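PDB 3L22: SusD superfamily protein from Bacteroides fragilis, which probably binds glycans at the outer membrane for uptake, as SusD-family lipoproteins do, and holds zinc ions in the crystal. Local coordinates for residues L25-Y29 / V195-T199; L47-G53 / L66-M72; I182-T187 / A198-N204; M400-F406 / K423-P427. One frame throughout, in Å; residues are numbered along the deposited sequence.

Contact 1: residues L25-Y29 / V195-T199; sequences LNGLY and VTHAT. With ZN (zinc ion), chain B.
Tyr-29 of helix 18-33 and His-197, the first residue to leave the helical path after helix 192-196, bring their backbones to a CA-to-CA distance of 7.8 Å. The pairing joins helix 18-33 of the SusD fold to the turn that follows helix 192-196, beside a zinc site. From the backbone NH of Ala-198 a nearly straight hydrogen bond (172°) runs to Tyr-29 OH, 2.9 Å from N to OH; Tyr-29 OH is also hydrogen-bonded to Glu-119 OE1, and the other oxygen, OE2, binds the zinc held by His-197. The Tyr-29 ring carries the Thr-196 carbonyl oxygen over one face, near the rim. Beside it the His-197 ring runs almost parallel, planes 10° apart, but slid so far that the two hardly overlap; Tyr-29 CE2 sits over the imidazole rim. His-197 is held at both nitrogens. NE2 donates to Asn-26 OD1, in the plane of that carbonyl though 31° out of the imidazole plane, in a bent bond of 3.0 Å. ND1 binds zinc at 2.0 Å, with two waters as further ligands.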
loop_
_atom_site.group_PDB
_atom_site.type_symbol
_atom_site.label_atom_id
_atom_site.label_comp_id
_atom_site.label_asym_id
_atom_site.label_seq_id
_atom_site.Cartn_x
_atom_site.Cartn_y
_atom_site.Cartn_z
ATOM N N LEU A 25 -18.489 -11.081 -3.456
ATOM C CA LEU A 25 -17.292 -10.892 -2.615
ATOM C C LEU A 25 -16.040 -10.714 -3.474
ATOM O O LEU A 25 -15.244 -9.772 -3.268
ATOM C CB LEU A 25 -17.083 -12.079 -1.660
ATOM C CG LEU A 25 -15.834 -12.108 -0.774
ATOM C CD1 LEU A 25 -15.743 -10.883 0.026
ATOM C CD2 LEU A 25 -15.843 -13.324 0.131
ATOM N N ASN A 26 -15.874 -11.586 -4.465
ATOM C CA ASN A 26 -14.768 -11.388 -5.422
ATOM C C ASN A 26 -14.830 -10.065 -6.150
ATOM O O ASN A 26 -13.798 -9.507 -6.460
ATOM C CB ASN A 26 -14.614 -12.569 -6.378
ATOM C CG ASN A 26 -14.033 -13.796 -5.651
ATOM O OD1 ASN A 26 -13.030 -13.695 -4.890
ATOM N ND2 ASN A 26 -14.668 -14.951 -5.849
ATOM N N GLY A 27 -16.025 -9.548 -6.379
ATOM C CA GLY A 27 -16.165 -8.197 -6.950
ATOM C C GLY A 27 -15.608 -7.105 -6.029
ATOM O O GLY A 27 -15.184 -6.064 -6.517
ATOM N N LEU A 28 -15.612 -7.329 -4.714
ATOM C CA LEU A 28 -15.005 -6.355 -3.780
ATOM C C LEU A 28 -13.507 -6.270 -3.990
ATOM O O LEU A 28 -12.933 -5.171 -4.082
ATOM C CB LEU A 28 -15.341 -6.699 -2.308
ATOM C CG LEU A 28 -16.836 -6.898 -1.981
ATOM C CD1 LEU A 28 -17.052 -7.176 -0.465
ATOM C CD2 LEU A 28 -17.658 -5.674 -2.432
ATOM N N TYR A 29 -12.874 -7.428 -4.139
ATOM C CA TYR A 29 -11.445 -7.472 -4.406
ATOM C C TYR A 29 -11.135 -6.872 -5.786
ATOM O O TYR A 29 -10.118 -6.193 -5.939
ATOM C CB TYR A 29 -10.903 -8.913 -4.329
ATOM C CG TYR A 29 -10.870 -9.475 -2.946
ATOM C CD1 TYR A 29 -9.909 -9.086 -2.043
ATOM C CD2 TYR A 29 -11.840 -10.393 -2.517
ATOM C CE1 TYR A 29 -9.894 -9.601 -0.738
ATOM C CE2 TYR A 29 -11.823 -10.909 -1.236
ATOM C CZ TYR A 29 -10.849 -10.499 -0.344
ATOM O OH TYR A 29 -10.831 -11.037 0.936
ATOM N N VAL A 195 -3.376 -15.988 -0.837
ATOM C CA VAL A 195 -2.692 -14.741 -1.195
ATOM C C VAL A 195 -3.667 -13.713 -1.742
ATOM O O VAL A 195 -3.436 -12.530 -1.568
ATOM C CB VAL A 195 -1.536 -15.017 -2.181
ATOM C CG1 VAL A 195 -0.901 -13.691 -2.720
ATOM C CG2 VAL A 195 -0.498 -15.955 -1.498
ATOM N N THR A 196 -4.767 -14.143 -2.366
ATOM C CA THR A 196 -5.658 -13.220 -3.058
ATOM C C THR A 196 -6.960 -12.921 -2.304
ATOM O O THR A 196 -7.678 -12.007 -2.704
ATOM C CB THR A 196 -5.999 -13.723 -4.457
ATOM O OG1 THR A 196 -6.819 -14.890 -4.348
ATOM C CG2 THR A 196 -4.669 -14.043 -5.236
ATOM N N HIS A 197 -7.260 -13.653 -1.226
ATOM C CA HIS A 197 -8.280 -13.249 -0.239
ATOM C C HIS A 197 -7.554 -12.815 1.011
ATOM O O HIS A 197 -6.437 -13.279 1.265
ATOM C CB HIS A 197 -9.235 -14.407 0.132
ATOM C CG HIS A 197 -10.223 -14.760 -0.933
ATOM N ND1 HIS A 197 -11.362 -15.495 -0.681
ATOM C CD2 HIS A 197 -10.242 -14.485 -2.258
ATOM C CE1 HIS A 197 -12.050 -15.646 -1.797
ATOM N NE2 HIS A 197 -11.392 -15.042 -2.773
ATOM N N ALA A 198 -8.192 -11.944 1.791
ATOM C CA ALA A 198 -7.685 -11.528 3.084
ATOM C C ALA A 198 -7.624 -12.673 4.089
ATOM O O ALA A 198 -8.636 -13.329 4.371
ATOM C CB ALA A 198 -8.543 -10.373 3.679
ATOM N N THR A 199 -6.424 -12.913 4.595
ATOM C CA THR A 199 -6.173 -13.836 5.681
ATOM C C THR A 199 -6.055 -13.073 6.996
ATOM O O THR A 199 -6.000 -11.838 7.006
ATOM C CB THR A 199 -4.860 -14.576 5.444
ATOM O OG1 THR A 199 -3.802 -13.619 5.198
ATOM C CG2 THR A 199 -5.005 -15.583 4.279
HETATM ZN ZN ZN B . -12.049 -16.021 1.117
HETATM O O HOH W 1 -10.736 -17.281 1.813
HETATM O O HOH W 2 -14.053 -17.047 1.015
#

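Contact 2: residues L47-G53 / L66-M72; sequences LVFDNRG and LFNTYNM
Apolar contacts between helix 44-52 and the short helix 67-70 begin with Leu-66, the N-cap residue of helix 67-70, whose two methyls divide their work: CD1 lies 3.5 Å from Leu-47 CB, and CD2 meets Val-48 CG2. Thr-69 turns its methyl CG2, anti to the backbone N, against Asn-51 CB, while OG1 bonds to Glu-80. The same Thr-69 CG2 lies 3.5 Å from Arg-52 CG. Of the polar contacts, one is a CA-H...O approach, Tyr-70 CA to Asn-51 O at 3.3 Å, where the helices come closest. The Asn-51 amide stands nearly perpendicular to the Tyr-70 ring; its ND2 returns to Leu-47 O at 3.0 Å, above the carbonyl plane, and its OD1 is taken by Asn-58. Water 3 spans the segments, accepting from Arg-52 NH1 and donating to Thr-69 O. Selenomethionine Met-72 folds back to lay CE 3.5 Å from Arg-52 NH1; the same guanidinium also reaches Tyr-424 O through NH2. At Met-72, the positive phi and two bonds back into the last turn end helix 67-70 in a Schellman motif.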
loop_
_atom_site.group_PDB
_atom_site.type_symbol
_atom_site.label_atom_id
_atom_site.label_comp_id
_atom_site.label_asym_id
_atom_site.label_seq_id
_atom_site.Cartn_x
_atom_site.Cartn_y
_atom_site.Cartn_z
ATOM N N LEU A 47 0.805 3.123 -7.948
ATOM C CA LEU A 47 1.892 3.906 -8.504
ATOM C C LEU A 47 2.001 5.295 -7.856
ATOM O O LEU A 47 3.106 5.835 -7.730
ATOM C CB LEU A 47 1.722 4.060 -10.027
ATOM C CG LEU A 47 2.043 2.788 -10.815
ATOM C CD1 LEU A 47 1.256 2.692 -12.141
ATOM C CD2 LEU A 47 3.542 2.651 -11.018
ATOM N N VAL A 48 0.860 5.863 -7.450
ATOM C CA VAL A 48 0.837 7.120 -6.730
ATOM C C VAL A 48 1.785 7.119 -5.540
ATOM O O VAL A 48 2.506 8.088 -5.349
ATOM C CB VAL A 48 -0.610 7.510 -6.287
ATOM C CG1 VAL A 48 -0.594 8.459 -5.069
ATOM C CG2 VAL A 48 -1.336 8.093 -7.463
ATOM N N PHE A 49 1.811 6.032 -4.769
ATOM C CA PHE A 49 2.663 5.999 -3.573
ATOM C C PHE A 49 4.164 5.933 -3.875
ATOM O O PHE A 49 4.956 6.471 -3.089
ATOM C CB PHE A 49 2.158 4.971 -2.558
ATOM C CG PHE A 49 0.775 5.304 -2.077
ATOM C CD1 PHE A 49 0.573 6.389 -1.214
ATOM C CD2 PHE A 49 -0.328 4.620 -2.545
ATOM C CE1 PHE A 49 -0.708 6.746 -0.789
ATOM C CE2 PHE A 49 -1.615 4.973 -2.115
ATOM C CZ PHE A 49 -1.791 6.041 -1.236
ATOM N N ASP A 50 4.558 5.369 -5.015
ATOM C CA ASP A 50 5.944 5.458 -5.448
ATOM C C ASP A 50 6.268 6.807 -6.018
ATOM O O ASP A 50 7.352 7.326 -5.758
ATOM C CB ASP A 50 6.287 4.353 -6.417
ATOM C CG ASP A 50 6.305 2.991 -5.712
ATOM O OD1 ASP A 50 7.215 2.791 -4.844
ATOM O OD2 ASP A 50 5.369 2.190 -5.939
ATOM N N ASN A 51 5.353 7.379 -6.796
ATOM C CA ASN A 51 5.546 8.729 -7.316
ATOM C C ASN A 51 5.656 9.799 -6.224
ATOM O O ASN A 51 6.415 10.766 -6.363
ATOM C CB ASN A 51 4.423 9.094 -8.289
ATOM C CG ASN A 51 4.715 8.618 -9.722
ATOM O OD1 ASN A 51 5.266 9.370 -10.519
ATOM N ND2 ASN A 51 4.384 7.357 -10.027
ATOM N N ARG A 52 4.921 9.637 -5.134
ATOM C CA ARG A 52 5.040 10.557 -4.009
ATOM C C ARG A 52 6.380 10.465 -3.332
ATOM O O ARG A 52 6.873 11.474 -2.830
ATOM C CB ARG A 52 3.869 10.405 -3.028
ATOM C CG ARG A 52 2.593 10.959 -3.625
ATOM C CD ARG A 52 1.325 10.838 -2.755
ATOM N NE ARG A 52 1.413 11.329 -1.380
ATOM C CZ ARG A 52 1.353 12.599 -0.980
ATOM N NH1 ARG A 52 1.228 13.611 -1.841
ATOM N NH2 ARG A 52 1.414 12.863 0.330
ATOM N N GLY A 53 7.007 9.306 -3.393
ATOM C CA GLY A 53 8.314 9.092 -2.838
ATOM C C GLY A 53 9.499 9.674 -3.591
ATOM O O GLY A 53 9.343 10.453 -4.531
ATOM N N LEU A 66 0.865 10.657 -14.229
ATOM C CA LEU A 66 1.193 10.889 -12.793
ATOM C C LEU A 66 2.293 11.959 -12.540
ATOM O O LEU A 66 2.809 12.085 -11.430
ATOM C CB LEU A 66 1.502 9.557 -12.060
ATOM C CG LEU A 66 0.361 8.515 -11.987
ATOM C CD1 LEU A 66 0.781 7.219 -11.268
ATOM C CD2 LEU A 66 -0.910 9.113 -11.274
ATOM N N PHE A 67 2.620 12.758 -13.552
ATOM C CA PHE A 67 3.647 13.761 -13.372
ATOM C C PHE A 67 3.347 14.732 -12.245
ATOM O O PHE A 67 4.253 15.088 -11.502
ATOM C CB PHE A 67 3.851 14.536 -14.673
ATOM C CG PHE A 67 5.116 15.304 -14.745
ATOM C CD1 PHE A 67 6.346 14.664 -14.623
ATOM C CD2 PHE A 67 5.089 16.669 -15.022
ATOM C CE1 PHE A 67 7.549 15.389 -14.746
ATOM C CE2 PHE A 67 6.278 17.403 -15.153
ATOM C CZ PHE A 67 7.512 16.759 -15.006
ATOM N N ASN A 68 2.096 15.160 -12.123
ATOM C CA ASN A 68 1.715 16.056 -11.027
ATOM C C ASN A 68 1.799 15.401 -9.640
ATOM O O ASN A 68 2.059 16.093 -8.652
ATOM C CB ASN A 68 0.315 16.652 -11.218
ATOM C CG ASN A 68 0.335 18.019 -11.884
ATOM O OD1 ASN A 68 1.384 18.653 -12.036
ATOM N ND2 ASN A 68 -0.847 18.490 -12.277
ATOM N N THR A 69 1.602 14.090 -9.564
ATOM C CA THR A 69 1.800 13.397 -8.301
ATOM C C THR A 69 3.257 13.432 -7.912
ATOM O O THR A 69 3.583 13.768 -6.767
ATOM C CB THR A 69 1.307 11.953 -8.344
ATOM O OG1 THR A 69 -0.096 11.970 -8.566
ATOM C CG2 THR A 69 1.638 11.227 -7.005
ATOM N N TYR A 70 4.143 13.112 -8.858
ATOM C CA TYR A 70 5.582 13.092 -8.584
ATOM C C TYR A 70 6.091 14.462 -8.127
ATOM O O TYR A 70 6.870 14.571 -7.182
ATOM C CB TYR A 70 6.405 12.639 -9.797
ATOM C CG TYR A 70 7.907 12.711 -9.464
ATOM C CD1 TYR A 70 8.502 11.752 -8.628
ATOM C CD2 TYR A 70 8.711 13.747 -9.948
ATOM C CE1 TYR A 70 9.852 11.843 -8.263
ATOM C CE2 TYR A 70 10.070 13.839 -9.601
ATOM C CZ TYR A 70 10.631 12.891 -8.755
ATOM O OH TYR A 70 11.958 12.981 -8.410
ATOM N N ASN A 71 5.627 15.491 -8.825
ATOM C CA ASN A 71 6.002 16.874 -8.547
ATOM C C ASN A 71 5.272 17.501 -7.371
ATOM O O ASN A 71 5.467 18.683 -7.084
ATOM C CB ASN A 71 5.776 17.709 -9.801
ATOM C CG ASN A 71 6.815 17.471 -10.858
ATOM O OD1 ASN A 71 7.946 17.056 -10.576
ATOM N ND2 ASN A 71 6.456 17.794 -12.102
HETATM N N MSE A 72 4.452 16.728 -6.673
HETATM C CA MSE A 72 3.772 17.220 -5.465
HETATM C C MSE A 72 2.933 18.446 -5.827
HETATM O O MSE A 72 2.968 19.471 -5.154
HETATM C CB MSE A 72 4.757 17.532 -4.327
HETATM C CG MSE A 72 5.708 16.426 -4.017
HETATM SE SE MSE A 72 4.860 14.770 -3.431
HETATM C CE MSE A 72 4.274 15.334 -1.665
HETATM O O HOH W 3 1.406 14.133 -4.899
#

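Contact 3: residues I182-T187 / A198-N204; sequences ISALDT and ATQAAAN. With ZN (zinc ion), chain E.
Gln-200, the first residue of helix 200-213, bonds through both backbone and side chain to the loop 182-187, which also supplies a zinc ligand. Its backbone N gives a hydrogen bond of 3.0 Å to Asp-186 O. The extended side chain passes CG close to Ile-182 O and brings NE2 to Leu-185 O at 3.1 Å, with that acceptor almost in the amide plane; water 4 joins NE2 to Ser-183 O as well. Thr-187 CG2 lies alongside the same amide. Asp-186, its CG anti to the backbone N (chi1 -171°), sends OD1 to zinc at 2.0 Å, a site shared with Glu-188. Water 5 links Asp-186 N to Ala-198 O. The apolar side of the contact is made by Ile-182 CG2 and Leu-185 CD1 on Ala-203 CB, at 3.6 Å and 3.9 Å. Thr-199 OG1 accepts from Ala-202 N as the N-cap of helix 200-213. The type I turn 182-185 leans on helix 113-131 through Gln-118 and Arg-115, while Ala-201 and Ala-202 touch strand 249-253.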
loop_
_atom_site.group_PDB
_atom_site.type_symbol
_atom_site.label_atom_id
_atom_site.label_comp_id
_atom_site.label_asym_id
_atom_site.label_seq_id
_atom_site.Cartn_x
_atom_site.Cartn_y
_atom_site.Cartn_z
ATOM N N ILE A 182 -11.213 -10.996 13.500
ATOM C CA ILE A 182 -10.568 -11.649 12.373
ATOM C C ILE A 182 -10.497 -13.152 12.487
ATOM O O ILE A 182 -9.909 -13.809 11.633
ATOM C CB ILE A 182 -9.154 -11.054 12.101
ATOM C CG1 ILE A 182 -8.202 -11.239 13.282
ATOM C CG2 ILE A 182 -9.249 -9.593 11.684
ATOM C CD1 ILE A 182 -6.817 -10.836 12.908
ATOM N N SER A 183 -11.143 -13.729 13.488
ATOM C CA SER A 183 -10.927 -15.146 13.784
ATOM C C SER A 183 -11.600 -16.072 12.793
ATOM O O SER A 183 -11.281 -17.232 12.799
ATOM C CB SER A 183 -11.428 -15.482 15.190
ATOM O OG SER A 183 -12.778 -15.056 15.326
ATOM N N ALA A 184 -12.476 -15.578 11.916
ATOM C CA ALA A 184 -13.056 -16.426 10.885
ATOM C C ALA A 184 -12.271 -16.308 9.587
ATOM O O ALA A 184 -12.544 -17.068 8.660
ATOM C CB ALA A 184 -14.514 -16.107 10.659
ATOM N N LEU A 185 -11.307 -15.384 9.505
ATOM C CA LEU A 185 -10.512 -15.297 8.302
ATOM C C LEU A 185 -9.617 -16.521 8.117
ATOM O O LEU A 185 -9.177 -17.138 9.066
ATOM C CB LEU A 185 -9.688 -14.020 8.244
ATOM C CG LEU A 185 -10.466 -12.714 8.119
ATOM C CD1 LEU A 185 -9.430 -11.558 8.263
ATOM C CD2 LEU A 185 -11.309 -12.601 6.799
ATOM N N ASP A 186 -9.346 -16.832 6.856
ATOM C CA ASP A 186 -8.459 -17.953 6.466
ATOM C C ASP A 186 -6.997 -17.699 6.890
ATOM O O ASP A 186 -6.625 -16.567 7.221
ATOM C CB ASP A 186 -8.534 -18.094 4.941
ATOM C CG ASP A 186 -7.856 -19.342 4.419
ATOM O OD1 ASP A 186 -8.080 -20.395 5.045
ATOM O OD2 ASP A 186 -7.097 -19.239 3.401
ATOM N N THR A 187 -6.195 -18.760 6.914
ATOM C CA THR A 187 -4.806 -18.714 7.322
ATOM C C THR A 187 -3.832 -19.417 6.381
ATOM O O THR A 187 -2.746 -19.742 6.805
ATOM C CB THR A 187 -4.635 -19.350 8.725
ATOM O OG1 THR A 187 -5.045 -20.706 8.642
ATOM C CG2 THR A 187 -5.505 -18.636 9.804
ATOM N N ALA A 198 -8.192 -11.944 1.791
ATOM C CA ALA A 198 -7.685 -11.528 3.084
ATOM C C ALA A 198 -7.624 -12.673 4.089
ATOM O O ALA A 198 -8.636 -13.329 4.371
ATOM C CB ALA A 198 -8.543 -10.373 3.679
ATOM N N THR A 199 -6.424 -12.913 4.595
ATOM C CA THR A 199 -6.173 -13.836 5.681
ATOM C C THR A 199 -6.055 -13.073 6.996
ATOM O O THR A 199 -6.000 -11.838 7.006
ATOM C CB THR A 199 -4.860 -14.576 5.444
ATOM O OG1 THR A 199 -3.802 -13.619 5.198
ATOM C CG2 THR A 199 -5.005 -15.583 4.279
ATOM N N GLN A 200 -5.984 -13.807 8.101
ATOM C CA GLN A 200 -5.665 -13.205 9.374
ATOM C C GLN A 200 -4.345 -12.452 9.283
ATOM O O GLN A 200 -4.247 -11.310 9.765
ATOM C CB GLN A 200 -5.622 -14.265 10.480
ATOM C CG GLN A 200 -7.007 -14.876 10.705
ATOM C CD GLN A 200 -7.071 -15.781 11.903
ATOM O OE1 GLN A 200 -6.343 -15.561 12.886
ATOM N NE2 GLN A 200 -7.913 -16.829 11.827
ATOM N N ALA A 201 -3.339 -13.043 8.628
ATOM C CA ALA A 201 -2.045 -12.338 8.397
ATOM C C ALA A 201 -2.192 -11.011 7.662
ATOM O O ALA A 201 -1.553 -10.031 8.032
ATOM C CB ALA A 201 -1.068 -13.245 7.632
ATOM N N ALA A 202 -3.016 -10.966 6.624
ATOM C CA ALA A 202 -3.257 -9.717 5.907
ATOM C C ALA A 202 -3.903 -8.627 6.802
ATOM O O ALA A 202 -3.514 -7.456 6.773
ATOM C CB ALA A 202 -4.147 -9.984 4.683
ATOM N N ALA A 203 -4.918 -9.027 7.555
ATOM C CA ALA A 203 -5.603 -8.136 8.460
ATOM C C ALA A 203 -4.619 -7.583 9.514
ATOM O O ALA A 203 -4.643 -6.399 9.844
ATOM C CB ALA A 203 -6.768 -8.862 9.124
ATOM N N ASN A 204 -3.772 -8.460 10.039
ATOM C CA ASN A 204 -2.774 -8.069 11.027
ATOM C C ASN A 204 -1.683 -7.169 10.464
ATOM O O ASN A 204 -1.196 -6.269 11.158
ATOM C CB ASN A 204 -2.175 -9.316 11.690
ATOM C CG ASN A 204 -3.104 -9.923 12.747
ATOM O OD1 ASN A 204 -3.668 -9.190 13.541
ATOM N ND2 ASN A 204 -3.227 -11.267 12.781
HETATM ZN ZN ZN E . -8.226 -22.224 4.229
HETATM O O HOH W 4 -8.766 -18.366 14.060
HETATM O O HOH W 5 -10.356 -15.322 4.732
HETATM O O HOH W 6 -3.400 -15.839 8.361
#

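Contact 4: residues M400-F406 / K423-P427; sequences MRRGEHF and KYTWP. With ZN (zinc ion), chain F; EDO (1,2-ethanediol), chain C.
Tyr-424 reaches from the short 3-10 segment at 423-424 into the turn that leaves helix 395-401, in the SusD-family part of the chain, where Gly-403, with positive phi, closes that helix in a Schellman motif. From CB, with CG anti to the backbone N (chi1 -162°), the ring extends until its far end reaches residues 400-406. At the near end of the ring CD1 lies 3.7 Å from Phe-406 CD1. One step on, CE1 meets Phe-406 CE1 at 3.4 Å: the edge of Phe-406 is turned to the face of the Tyr-424 ring in an offset edge-to-face pair, with planes 62° apart and centroids 5.2 Å apart. Across the ring, Tyr-424 CE2 touches CG of the selenomethionine Met-400 at 3.8 Å. That side chain is extended and, in one of its two conformers, carries CE on to Thr-425 CG2 and Tyr-424 O. Nearby, Arg-402 NE forms a salt bridge with Glu-404 OE2, and His-405 NE2 binds a zinc ion in one of its two conformers. At the tip of the tyrosine, OH passes the Gly-403 carbonyl carbon and donates a short 2.6 Å hydrogen bond to Glu-404 O, which lies at the edge of the Tyr-424 ring and is met 30° from its own carbonyl plane.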
loop_
_atom_site.group_PDB
_atom_site.type_symbol
_atom_site.label_atom_id
_atom_site.label_comp_id
_atom_site.label_asym_id
_atom_site.label_seq_id
_atom_site.Cartn_x
_atom_site.Cartn_y
_atom_site.Cartn_z
HETATM N N MSE A 400 5.220 10.055 4.670
HETATM C CA MSE A 400 4.122 10.820 5.190
HETATM C C MSE A 400 3.767 10.425 6.628
HETATM O O MSE A 400 3.587 11.309 7.453
HETATM C CB MSE A 400 2.891 10.680 4.329
HETATM C CG MSE A 400 1.891 11.802 4.563
HETATM SE SE MSE A 400 0.425 11.384 3.401
HETATM C CE MSE A 400 -0.358 13.173 3.266
ATOM N N ARG A 401 3.685 9.141 6.942
ATOM C CA ARG A 401 3.256 8.761 8.306
ATOM C C ARG A 401 4.252 9.236 9.334
ATOM O O ARG A 401 3.866 9.664 10.433
ATOM C CB ARG A 401 2.954 7.275 8.447
ATOM C CG ARG A 401 4.138 6.343 8.376
ATOM C CD ARG A 401 3.709 4.950 8.790
ATOM N NE ARG A 401 4.760 3.995 8.433
ATOM C CZ ARG A 401 5.858 3.735 9.126
ATOM N NH1 ARG A 401 6.124 4.317 10.291
ATOM N NH2 ARG A 401 6.715 2.868 8.639
ATOM N N ARG A 402 5.530 9.258 8.954
ATOM C CA ARG A 402 6.543 9.808 9.837
ATOM C C ARG A 402 6.616 11.341 9.866
ATOM O O ARG A 402 7.420 11.867 10.575
ATOM C CB ARG A 402 7.902 9.190 9.551
ATOM C CG ARG A 402 7.972 7.699 9.911
ATOM C CD ARG A 402 9.400 7.214 9.991
ATOM N NE ARG A 402 10.038 7.025 8.684
ATOM C CZ ARG A 402 10.115 5.871 8.017
ATOM N NH1 ARG A 402 9.535 4.765 8.468
ATOM N NH2 ARG A 402 10.769 5.826 6.850
ATOM N N GLY A 403 5.776 12.050 9.107
ATOM C CA GLY A 403 5.801 13.500 9.093
ATOM C C GLY A 403 7.088 14.075 8.516
ATOM O O GLY A 403 7.447 15.194 8.840
ATOM N N GLU A 404 7.762 13.323 7.644
ATOM C CA GLU A 404 8.987 13.777 7.033
ATOM C C GLU A 404 8.708 14.638 5.824
ATOM O O GLU A 404 7.646 14.531 5.182
ATOM C CB GLU A 404 9.857 12.583 6.604
ATOM C CG GLU A 404 10.341 11.676 7.775
ATOM C CD GLU A 404 10.931 10.321 7.337
ATOM O OE1 GLU A 404 11.087 10.054 6.104
ATOM O OE2 GLU A 404 11.295 9.540 8.255
ATOM N N HIS A 405 9.674 15.490 5.479
ATOM C CA HIS A 405 9.613 16.218 4.218
ATOM C C HIS A 405 9.783 15.265 3.034
ATOM O O HIS A 405 10.571 14.351 3.104
ATOM C CB HIS A 405 10.719 17.274 4.125
ATOM C CG HIS A 405 10.544 18.430 5.052
ATOM N ND1 HIS A 405 10.228 19.700 4.617
ATOM C CD2 HIS A 405 10.683 18.518 6.395
ATOM C CE1 HIS A 405 10.166 20.511 5.656
ATOM N NE2 HIS A 405 10.442 19.821 6.744
ATOM N N PHE A 406 9.064 15.523 1.955
ATOM C CA PHE A 406 9.322 14.889 0.684
ATOM C C PHE A 406 10.410 15.723 0.028
ATOM O O PHE A 406 10.160 16.889 -0.350
ATOM C CB PHE A 406 8.072 14.905 -0.188
ATOM C CG PHE A 406 6.962 14.036 0.323
ATOM C CD1 PHE A 406 5.999 14.546 1.193
ATOM C CD2 PHE A 406 6.875 12.719 -0.066
ATOM C CE1 PHE A 406 4.942 13.720 1.631
ATOM C CE2 PHE A 406 5.860 11.901 0.383
ATOM C CZ PHE A 406 4.891 12.408 1.228
ATOM N N LYS A 423 0.683 21.546 -0.461
ATOM C CA LYS A 423 0.903 20.403 -1.355
ATOM C C LYS A 423 1.494 19.142 -0.701
ATOM O O LYS A 423 1.806 18.160 -1.401
ATOM C CB LYS A 423 1.738 20.823 -2.579
ATOM C CG LYS A 423 1.084 21.899 -3.490
ATOM C CD LYS A 423 -0.201 21.427 -4.140
ATOM C CE LYS A 423 -0.858 22.489 -5.070
ATOM N NZ LYS A 423 -2.253 21.958 -5.324
ATOM N N TYR A 424 1.640 19.141 0.631
ATOM C CA TYR A 424 1.988 17.917 1.336
ATOM C C TYR A 424 0.901 16.849 1.137
ATOM O O TYR A 424 1.201 15.638 1.071
ATOM C CB TYR A 424 2.157 18.180 2.828
ATOM C CG TYR A 424 2.914 17.105 3.604
ATOM C CD1 TYR A 424 4.273 16.942 3.437
ATOM C CD2 TYR A 424 2.293 16.320 4.551
ATOM C CE1 TYR A 424 4.978 16.028 4.160
ATOM C CE2 TYR A 424 3.025 15.377 5.305
ATOM C CZ TYR A 424 4.357 15.226 5.077
ATOM O OH TYR A 424 5.095 14.326 5.806
ATOM N N THR A 425 -0.347 17.307 1.071
ATOM C CA THR A 425 -1.490 16.445 0.917
ATOM C C THR A 425 -2.193 16.760 -0.408
ATOM O O THR A 425 -1.930 17.774 -1.045
ATOM C CB THR A 425 -2.485 16.664 2.045
ATOM O OG1 THR A 425 -2.978 18.006 1.964
ATOM C CG2 THR A 425 -1.843 16.392 3.429
ATOM N N TRP A 426 -3.071 15.848 -0.805
ATOM C CA TRP A 426 -3.961 16.053 -1.913
ATOM C C TRP A 426 -5.198 16.807 -1.395
ATOM O O TRP A 426 -5.648 16.550 -0.278
ATOM C CB TRP A 426 -4.392 14.692 -2.456
ATOM C CG TRP A 426 -3.417 14.016 -3.360
ATOM C CD1 TRP A 426 -2.106 14.351 -3.593
ATOM C CD2 TRP A 426 -3.696 12.899 -4.191
ATOM N NE1 TRP A 426 -1.561 13.496 -4.523
ATOM C CE2 TRP A 426 -2.525 12.606 -4.916
ATOM C CE3 TRP A 426 -4.842 12.134 -4.427
ATOM C CZ2 TRP A 426 -2.453 11.546 -5.828
ATOM C CZ3 TRP A 426 -4.763 11.064 -5.358
ATOM C CH2 TRP A 426 -3.593 10.798 -6.034
ATOM N N PRO A 427 -5.737 17.730 -2.180
ATOM C CA PRO A 427 -6.962 18.386 -1.755
ATOM C C PRO A 427 -8.171 17.516 -2.108
ATOM O O PRO A 427 -8.103 16.693 -3.028
ATOM C CB PRO A 427 -6.961 19.669 -2.583
ATOM C CG PRO A 427 -6.298 19.230 -3.900
ATOM C CD PRO A 427 -5.241 18.255 -3.471
HETATM ZN ZN ZN F . 9.990 20.893 8.158
HETATM C C1 EDO C . 4.499 0.321 6.207
HETATM O O1 EDO C . 5.202 -0.649 5.460
HETATM C C2 EDO C . 3.784 1.360 5.327
HETATM O O2 EDO C . 3.277 2.338 6.289
HETATM O O HOH W 7 11.718 20.042 9.157
#

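How the contacts relate
Contacts 1 and 3 share Ala-198 and Thr-199 and lie on one side of the chain's centre, their centres about 11 Å apart; contacts 2 and 4 occupy the opposite side, centres about 12 Å apart. Contact 2 is wholly buried and mostly apolar, with no direct hydrogen bond across it, only a water bridge between polar groups, whereas contact 4 is partly buried and combines an aromatic pair with one hydrogen bond. These two touch directly, Met-72 CE packing on Phe-406 CD1, so the N-terminal and C-terminal parts of the chain meet there. Contacts 1 and 3, though buried too, use more hydrogen bonds. Zinc ligands occur in contacts 1, 3 and 4, as His-197, Asp-186 and His-405; only contact 2 has none.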